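Local coordinates for DNA repair protein RecN (Deinococcus radiodurans, PDB 4ABX), which probably takes part in the recombinational repair of damaged DNA as an SMC-like, ATP-binding protein, and is represented here by its coiled-coil domain, at residues G57-D63 with I106-R111; A68-I72 with L100-Q104; A75-N80 with Q93-R97. One frame throughout, in Å; residues are numbered along the deposited sequence. Where two conformers were deposited one is given.

Contact 1. Residues G57-D63 with I106-R111; sequences GVELLSD and IAGELR
The last turns of helix 33-63 (residues 57-63) run antiparallel to residues 106-111 of helix 87-115 but well splayed: the local axes approach to 9.1 Å at a signed crossing angle of -147°, and Val58 faces Ala107 with their CA atoms 5.2 Å apart. Segment 106-111 is regular alpha helix. Segment 57-63 widens at its end into a pi-type turn, in which Asp63 N bonds Val58 O at 3.0 Å and Ser62 takes phi/psi of -147/-53°. Along the second segment, Ile106 comes first, its CG2 4.0 Å from Leu61 CD1. Ala107 points its CB at the facing helix, 4.1 Å from Leu61 CB and 3.9 Å from Ser62 CB; so small a side chain suits the narrowest point of the register. Val58 CG2 also lies 3.6 Å from Ala107 O. One turn on, Leu110 (m,t) packs its CB 3.7 Å from Val58 CG2 and its CD1 4.1 Å from Leu61 CD1. It also lies against Gly57, where a CB would stand only 3.0 Å from Leu110 CD1. Arg111, with chi1 and chi2 t and chi3 m, reaches across to Asp63 in a two-pronged salt bridge, NH1 to OD2 at 2.8 Å and NH2 to OD1 at 3.3 Å, while Val58 CG1 covers one face of the guanidinium 3.6 Å from NH1. Leu61 and Leu110 also pack on Ala75 and Leu92 of the second subunit. This antiparallel packing of helices, with an apolar seam and an ion pair at its margin, belongs to the coiled-coil domain of this SMC-like protein.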
loop_
_atom_site.group_PDB
_atom_site.type_symbol
_atom_site.label_atom_id
_atom_site.label_comp_id
_atom_site.label_asym_id
_atom_site.label_seq_id
_atom_site.Cartn_x
_atom_site.Cartn_y
_atom_site.Cartn_z
ATOM N N GLY A 57 -4.726 4.938 11.811
ATOM C CA GLY A 57 -5.447 4.501 10.630
ATOM C C GLY A 57 -5.376 5.507 9.497
ATOM O O GLY A 57 -5.177 5.144 8.338
ATOM N N VAL A 58 -5.549 6.780 9.835
ATOM C CA VAL A 58 -5.457 7.851 8.854
ATOM C C VAL A 58 -4.076 7.865 8.196
ATOM O O VAL A 58 -3.957 7.984 6.974
ATOM C CB VAL A 58 -5.761 9.216 9.501
ATOM C CG1 VAL A 58 -5.361 10.358 8.574
ATOM C CG2 VAL A 58 -7.235 9.300 9.858
ATOM N N GLU A 59 -3.037 7.719 9.010
ATOM C CA GLU A 59 -1.665 7.700 8.511
ATOM C C GLU A 59 -1.435 6.575 7.494
ATOM O O GLU A 59 -0.882 6.803 6.419
ATOM C CB GLU A 59 -0.683 7.566 9.677
ATOM C CG GLU A 59 0.759 7.896 9.320
ATOM C CD GLU A 59 0.981 9.382 9.104
ATOM O OE1 GLU A 59 0.025 10.166 9.302
ATOM O OE2 GLU A 59 2.114 9.766 8.743
ATOM N N LEU A 60 -1.871 5.366 7.837
ATOM C CA LEU A 60 -1.623 4.185 7.008
ATOM C C LEU A 60 -2.514 4.117 5.771
ATOM O O LEU A 60 -2.120 3.563 4.740
ATOM C CB LEU A 60 -1.804 2.904 7.829
ATOM C CG LEU A 60 -0.780 2.607 8.927
ATOM C CD1 LEU A 60 -1.343 1.608 9.940
ATOM C CD2 LEU A 60 0.542 2.112 8.349
ATOM N N LEU A 61 -3.719 4.665 5.870
ATOM C CA LEU A 61 -4.653 4.593 4.756
ATOM C C LEU A 61 -4.438 5.728 3.761
ATOM O O LEU A 61 -4.735 5.578 2.578
ATOM C CB LEU A 61 -6.105 4.612 5.245
ATOM C CG LEU A 61 -6.646 3.393 5.995
ATOM C CD1 LEU A 61 -8.130 3.575 6.262
ATOM C CD2 LEU A 61 -6.390 2.099 5.212
ATOM N N SER A 62 -3.911 6.855 4.234
ATOM C CA SER A 62 -4.006 8.087 3.459
ATOM C C SER A 62 -2.829 9.065 3.574
ATOM O O SER A 62 -2.272 9.481 2.563
ATOM C CB SER A 62 -5.314 8.807 3.814
ATOM O OG SER A 62 -5.539 9.917 2.961
ATOM N N ASP A 63 -2.461 9.436 4.799
ATOM C CA ASP A 63 -1.546 10.558 5.012
ATOM C C ASP A 63 -0.053 10.220 5.035
ATOM O O ASP A 63 0.777 11.081 4.747
ATOM C CB ASP A 63 -1.918 11.314 6.293
ATOM C CG ASP A 63 -3.176 12.143 6.135
ATOM O OD1 ASP A 63 -3.909 11.935 5.141
ATOM O OD2 ASP A 63 -3.433 12.998 7.009
ATOM N N ILE A 106 -13.363 5.972 4.410
ATOM C CA ILE A 106 -13.057 5.485 5.748
ATOM C C ILE A 106 -11.989 6.348 6.423
ATOM O O ILE A 106 -12.111 6.690 7.601
ATOM C CB ILE A 106 -12.619 4.017 5.728
ATOM C CG1 ILE A 106 -13.817 3.116 5.402
ATOM C CG2 ILE A 106 -12.006 3.626 7.067
ATOM C CD1 ILE A 106 -13.424 1.681 5.093
ATOM N N ALA A 107 -10.953 6.709 5.672
ATOM C CA ALA A 107 -9.910 7.582 6.200
ATOM C C ALA A 107 -10.482 8.940 6.615
ATOM O O ALA A 107 -10.024 9.549 7.582
ATOM C CB ALA A 107 -8.783 7.754 5.178
ATOM N N GLY A 108 -11.487 9.409 5.882
ATOM C CA GLY A 108 -12.163 10.653 6.218
ATOM C C GLY A 108 -12.932 10.594 7.529
ATOM O O GLY A 108 -12.866 11.521 8.344
ATOM N N GLU A 109 -13.665 9.506 7.741
ATOM C CA GLU A 109 -14.426 9.339 8.977
ATOM C C GLU A 109 -13.498 9.193 10.179
ATOM O O GLU A 109 -13.775 9.717 11.269
ATOM C CB GLU A 109 -15.356 8.134 8.886
ATOM C CG GLU A 109 -16.822 8.478 9.099
ATOM C CD GLU A 109 -17.540 8.758 7.798
ATOM O OE1 GLU A 109 -17.693 7.813 6.998
ATOM O OE2 GLU A 109 -17.944 9.917 7.572
ATOM N N LEU A 110 -12.400 8.474 9.978
ATOM C CA LEU A 110 -11.389 8.327 11.016
ATOM C C LEU A 110 -10.817 9.683 11.412
ATOM O O LEU A 110 -10.626 9.963 12.595
ATOM C CB LEU A 110 -10.273 7.395 10.547
ATOM C CG LEU A 110 -10.664 5.921 10.421
ATOM C CD1 LEU A 110 -9.527 5.106 9.809
ATOM C CD2 LEU A 110 -11.078 5.350 11.778
ATOM N N ARG A 111 -10.535 10.517 10.418
ATOM C CA ARG A 111 -10.010 11.851 10.684
ATOM C C ARG A 111 -11.005 12.640 11.526
ATOM O O ARG A 111 -10.616 13.403 12.406
ATOM C CB ARG A 111 -9.716 12.585 9.374
ATOM C CG ARG A 111 -8.764 13.759 9.524
ATOM C CD ARG A 111 -8.643 14.540 8.225
ATOM N NE ARG A 111 -8.404 13.677 7.068
ATOM C CZ ARG A 111 -7.203 13.255 6.683
ATOM N NH1 ARG A 111 -6.123 13.611 7.365
ATOM N NH2 ARG A 111 -7.082 12.477 5.615
#

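Contact 2. Residues A68-I72 with L100-Q104; sequences AAGLI and LESVQ
Leu100 folds its side chain over Ala69, with Leu100 CD1 lying 3.8 Å from Ala69 CB and 3.6 Å from Ala69 O. Its t,p rotamer makes this possible: the CA-to-CB bond runs sideways to the facing helix, and the branched end swings back across the gap. Both segments are regular alpha helix, closed by Ile72 N to Ala68 O and Gln104 N to Leu100 O, each 3.0 Å. They run close to antiparallel, at 166° between their directions, with local axes 9.7 Å apart at closest approach and Ala69 opposite Leu100, their CA atoms 6.1 Å apart. A methyl group at position 69 is short enough to let a leucine lie across it, and it also meets Val103 CG1 at 4.5 Å from Ala69 CB and the aliphatic Gln104 CG at 4.2 Å from the same atom. Gln104 thus lends its CG methylene to the packing, in the conformer given, while remaining at the exposed margin. One turn after Ala69, Ile72 (m,t) directs its CA-to-CB bond toward the other helix and spans two partners: Ile72 CG2 touches Leu100 CB at 3.7 Å, and Ile72 CD1 meets Val103 CG2 at 4.0 Å. The two methyls of beta-branched Val103, with chi1 t, reach different partners, CG2 Ile72 and, more loosely, CG1 Ala69. The cohesion across this pair is wholly apolar. Gly70 N is bonded to Asn67 OD1 where helix 68-83 begins. Helix 33-63 ends just beside this start, its Leu61 resting on Ala68 and Val103, while in the second subunit Ile72 and Ala99 pack on Ala68 and Val103 respectively.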
loop_
_atom_site.group_PDB
_atom_site.type_symbol
_atom_site.label_atom_id
_atom_site.label_comp_id
_atom_site.label_asym_id
_atom_site.label_seq_id
_atom_site.Cartn_x
_atom_site.Cartn_y
_atom_site.Cartn_z
ATOM N N ALA A 68 -2.079 3.319 1.887
ATOM C CA ALA A 68 -2.912 2.380 1.153
ATOM C C ALA A 68 -3.562 2.998 -0.090
ATOM O O ALA A 68 -3.513 2.415 -1.176
ATOM C CB ALA A 68 -3.967 1.788 2.073
ATOM N N ALA A 69 -4.166 4.174 0.067
ATOM C CA ALA A 69 -4.851 4.828 -1.046
ATOM C C ALA A 69 -3.892 5.100 -2.205
ATOM O O ALA A 69 -4.242 4.916 -3.370
ATOM C CB ALA A 69 -5.512 6.125 -0.586
ATOM N N GLY A 70 -2.682 5.540 -1.872
ATOM C CA GLY A 70 -1.660 5.802 -2.871
ATOM C C GLY A 70 -1.299 4.567 -3.673
ATOM O O GLY A 70 -1.151 4.631 -4.891
ATOM N N LEU A 71 -1.160 3.431 -2.996
ATOM C CA LEU A 71 -0.824 2.192 -3.696
ATOM C C LEU A 71 -1.969 1.691 -4.566
ATOM O O LEU A 71 -1.752 1.214 -5.682
ATOM C CB LEU A 71 -0.377 1.108 -2.715
ATOM C CG LEU A 71 0.927 1.459 -2.003
ATOM C CD1 LEU A 71 1.341 0.339 -1.065
ATOM C CD2 LEU A 71 2.020 1.748 -3.022
ATOM N N ILE A 72 -3.190 1.799 -4.058
ATOM C CA ILE A 72 -4.357 1.420 -4.839
ATOM C C ILE A 72 -4.417 2.261 -6.115
ATOM O O ILE A 72 -4.705 1.749 -7.196
ATOM C CB ILE A 72 -5.662 1.570 -4.021
ATOM C CG1 ILE A 72 -5.637 0.635 -2.806
ATOM C CG2 ILE A 72 -6.886 1.285 -4.888
ATOM C CD1 ILE A 72 -6.902 0.700 -1.943
ATOM N N LEU A 100 -10.989 1.957 -3.692
ATOM C CA LEU A 100 -10.234 3.166 -3.371
ATOM C C LEU A 100 -11.124 4.210 -2.721
ATOM O O LEU A 100 -10.750 4.828 -1.718
ATOM C CB LEU A 100 -9.586 3.751 -4.629
ATOM C CG LEU A 100 -8.922 5.126 -4.502
ATOM C CD1 LEU A 100 -7.838 5.123 -3.425
ATOM C CD2 LEU A 100 -8.353 5.573 -5.846
ATOM N N GLU A 101 -12.305 4.413 -3.296
ATOM C CA GLU A 101 -13.243 5.373 -2.743
ATOM C C GLU A 101 -13.638 5.003 -1.316
ATOM O O GLU A 101 -13.720 5.870 -0.445
ATOM C CB GLU A 101 -14.479 5.513 -3.636
ATOM C CG GLU A 101 -14.213 6.257 -4.931
ATOM C CD GLU A 101 -15.483 6.561 -5.708
ATOM O OE1 GLU A 101 -16.584 6.429 -5.131
ATOM O OE2 GLU A 101 -15.377 6.936 -6.895
ATOM N N SER A 102 -13.879 3.714 -1.086
ATOM C CA SER A 102 -14.225 3.218 0.245
ATOM C C SER A 102 -13.111 3.496 1.245
ATOM O O SER A 102 -13.370 3.908 2.377
ATOM C CB SER A 102 -14.507 1.715 0.204
ATOM O OG SER A 102 -15.651 1.424 -0.575
ATOM N N VAL A 103 -11.872 3.261 0.825
ATOM C CA VAL A 103 -10.721 3.459 1.697
ATOM C C VAL A 103 -10.549 4.930 2.060
ATOM O O VAL A 103 -10.257 5.262 3.208
ATOM C CB VAL A 103 -9.419 2.895 1.074
ATOM C CG1 VAL A 103 -8.202 3.472 1.769
ATOM C CG2 VAL A 103 -9.412 1.372 1.160
ATOM N N GLN A 104 -10.742 5.803 1.077
ATOM C CA GLN A 104 -10.633 7.239 1.291
ATOM C C GLN A 104 -11.758 7.736 2.192
ATOM O O GLN A 104 -11.538 8.556 3.085
ATOM C CB GLN A 104 -10.641 7.977 -0.051
ATOM C CG GLN A 104 -9.446 7.630 -0.933
ATOM C CD GLN A 104 -9.518 8.264 -2.310
ATOM O OE1 GLN A 104 -10.579 8.309 -2.935
ATOM N NE2 GLN A 104 -8.382 8.756 -2.793
#

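Contact 3. Residues A75-N80 with Q93-R97; sequences AVRALN and QNELR
Gln93 is extended, chi1 and chi2 both t, so that its amide crosses to the facing helix and gives a hydrogen bond from Gln93 NE2 to Val76 O, 2.9 Å at 155°. That carbonyl lies where segment 75-80 tightens: Asn80 N bonds Arg77 O at 3.1 Å. Val76, chi1 t, places CG2 3.8 Å from Leu96 CD2 and CG1 3.8 Å from Gln93 NE2. The helices, antiparallel at a signed -161° with axes 9.8 Å apart, pair Val76 with Gln93 (CA atoms 6.0 Å apart) and form the far part of a helical hairpin, helix 68-83 turning into helix 87-115 through a short loop. Leu96 in the t,p rotamer brings CD2 to 3.9 Å from Ala75 CB and 4.2 Å from Leu79 CD1. Leu79 (m,t) sets its CB 3.9 Å from Gln93 CG, using the apolar part of the glutamine. Arg97, extended beyond chi1 m, lays one guanidinium face over Val76 CG1, 4.0 Å from Arg97 NE, keeping its charge at the exposed edge.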
loop_
_atom_site.group_PDB
_atom_site.type_symbol
_atom_site.label_atom_id
_atom_site.label_comp_id
_atom_site.label_asym_id
_atom_site.label_seq_id
_atom_site.Cartn_x
_atom_site.Cartn_y
_atom_site.Cartn_z
ATOM N N ALA A 75 -1.987 1.083 -8.679
ATOM C CA ALA A 75 -2.520 -0.148 -9.256
ATOM C C ALA A 75 -3.623 0.141 -10.267
ATOM O O ALA A 75 -3.737 -0.543 -11.281
ATOM C CB ALA A 75 -3.051 -1.074 -8.146
ATOM N N VAL A 76 -4.453 1.137 -9.972
ATOM C CA VAL A 76 -5.489 1.539 -10.910
ATOM C C VAL A 76 -4.853 2.025 -12.207
ATOM O O VAL A 76 -5.286 1.658 -13.292
ATOM C CB VAL A 76 -6.408 2.632 -10.334
ATOM C CG1 VAL A 76 -7.253 3.254 -11.446
ATOM C CG2 VAL A 76 -7.301 2.048 -9.234
ATOM N N ARG A 77 -3.819 2.850 -12.091
ATOM C CA ARG A 77 -3.128 3.352 -13.274
ATOM C C ARG A 77 -2.412 2.234 -14.046
ATOM O O ARG A 77 -2.392 2.235 -15.275
ATOM C CB ARG A 77 -2.164 4.482 -12.901
ATOM C CG ARG A 77 -2.884 5.751 -12.450
ATOM C CD ARG A 77 -1.929 6.925 -12.277
ATOM N NE ARG A 77 -1.030 6.737 -11.143
ATOM C CZ ARG A 77 -1.307 7.111 -9.896
ATOM N NH1 ARG A 77 -2.466 7.696 -9.620
ATOM N NH2 ARG A 77 -0.426 6.900 -8.926
ATOM N N ALA A 78 -1.842 1.280 -13.320
ATOM C CA ALA A 78 -1.189 0.130 -13.941
ATOM C C ALA A 78 -2.158 -0.664 -14.819
ATOM O O ALA A 78 -1.755 -1.286 -15.800
ATOM C CB ALA A 78 -0.575 -0.769 -12.876
ATOM N N LEU A 79 -3.440 -0.637 -14.466
ATOM C CA LEU A 79 -4.453 -1.372 -15.216
ATOM C C LEU A 79 -4.923 -0.659 -16.491
ATOM O O LEU A 79 -5.549 -1.281 -17.352
ATOM C CB LEU A 79 -5.654 -1.686 -14.317
ATOM C CG LEU A 79 -5.345 -2.608 -13.139
ATOM C CD1 LEU A 79 -6.622 -2.974 -12.403
ATOM C CD2 LEU A 79 -4.626 -3.860 -13.630
ATOM N N ASN A 80 -4.620 0.630 -16.615
ATOM C CA ASN A 80 -5.074 1.421 -17.765
ATOM C C ASN A 80 -4.872 0.745 -19.121
ATOM O O ASN A 80 -5.810 0.621 -19.908
ATOM C CB ASN A 80 -4.405 2.804 -17.789
ATOM C CG ASN A 80 -5.112 3.815 -16.904
ATOM O OD1 ASN A 80 -4.499 4.774 -16.427
ATOM N ND2 ASN A 80 -6.406 3.609 -16.680
ATOM N N GLN A 93 -10.785 -3.085 -12.799
ATOM C CA GLN A 93 -10.283 -1.734 -12.562
ATOM C C GLN A 93 -11.359 -0.850 -11.941
ATOM O O GLN A 93 -11.089 -0.075 -11.015
ATOM C CB GLN A 93 -9.775 -1.086 -13.855
ATOM C CG GLN A 93 -9.021 0.224 -13.615
ATOM C CD GLN A 93 -8.797 1.025 -14.884
ATOM O OE1 GLN A 93 -9.609 0.988 -15.805
ATOM N NE2 GLN A 93 -7.686 1.751 -14.937
ATOM N N ASN A 94 -12.579 -0.963 -12.457
ATOM C CA ASN A 94 -13.704 -0.209 -11.913
ATOM C C ASN A 94 -14.047 -0.627 -10.484
ATOM O O ASN A 94 -14.312 0.216 -9.632
ATOM C CB ASN A 94 -14.928 -0.324 -12.824
ATOM C CG ASN A 94 -14.815 0.541 -14.069
ATOM O OD1 ASN A 94 -15.261 0.155 -15.149
ATOM N ND2 ASN A 94 -14.224 1.723 -13.919
ATOM N N GLU A 95 -14.029 -1.928 -10.220
ATOM C CA GLU A 95 -14.198 -2.420 -8.859
ATOM C C GLU A 95 -13.094 -1.903 -7.935
ATOM O O GLU A 95 -13.333 -1.645 -6.751
ATOM C CB GLU A 95 -14.253 -3.953 -8.841
ATOM C CG GLU A 95 -15.527 -4.507 -9.462
ATOM C CD GLU A 95 -15.464 -6.000 -9.719
ATOM O OE1 GLU A 95 -14.514 -6.653 -9.237
ATOM O OE2 GLU A 95 -16.367 -6.521 -10.409
ATOM N N LEU A 96 -11.888 -1.742 -8.480
ATOM C CA LEU A 96 -10.755 -1.259 -7.697
ATOM C C LEU A 96 -10.907 0.230 -7.358
ATOM O O LEU A 96 -10.576 0.660 -6.251
ATOM C CB LEU A 96 -9.428 -1.533 -8.417
ATOM C CG LEU A 96 -8.153 -1.292 -7.604
ATOM C CD1 LEU A 96 -8.167 -2.112 -6.310
ATOM C CD2 LEU A 96 -6.911 -1.618 -8.434
ATOM N N ARG A 97 -11.419 1.008 -8.307
ATOM C CA ARG A 97 -11.764 2.402 -8.044
ATOM C C ARG A 97 -12.752 2.517 -6.880
ATOM O O ARG A 97 -12.599 3.376 -5.998
ATOM C CB ARG A 97 -12.341 3.066 -9.298
ATOM C CG ARG A 97 -11.296 3.432 -10.347
ATOM C CD ARG A 97 -11.886 4.318 -11.437
ATOM N NE ARG A 97 -10.854 4.840 -12.333
ATOM C CZ ARG A 97 -10.624 4.383 -13.561
ATOM N NH1 ARG A 97 -11.362 3.396 -14.053
ATOM N NH2 ARG A 97 -9.662 4.917 -14.303
#

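How the contacts relate
Helix 87-115 takes part in all three contacts, which follow one another along it toward its N-terminal end: contact 1 pairs it with helix 33-63, contacts 2 and 3 with helix 68-83, each nested in the loop of the one before. Contacts 1 and 3 are buried, contact 2 only partly so. Contact 1 adds an ion pair at its exposed margin, where helix 33-63 ends; contact 3, nearer the hairpin's connecting loop, adds a side-chain-to-backbone hydrogen bond to its apolar packing; contact 2, between them, is purely apolar. Leu60 O and Leu61 O probably accept from Ala68 N and Ala69 N, joining contacts 1 and 2; Ile72 and Leu96 link contacts 2 and 3. The second subunit packs on all three.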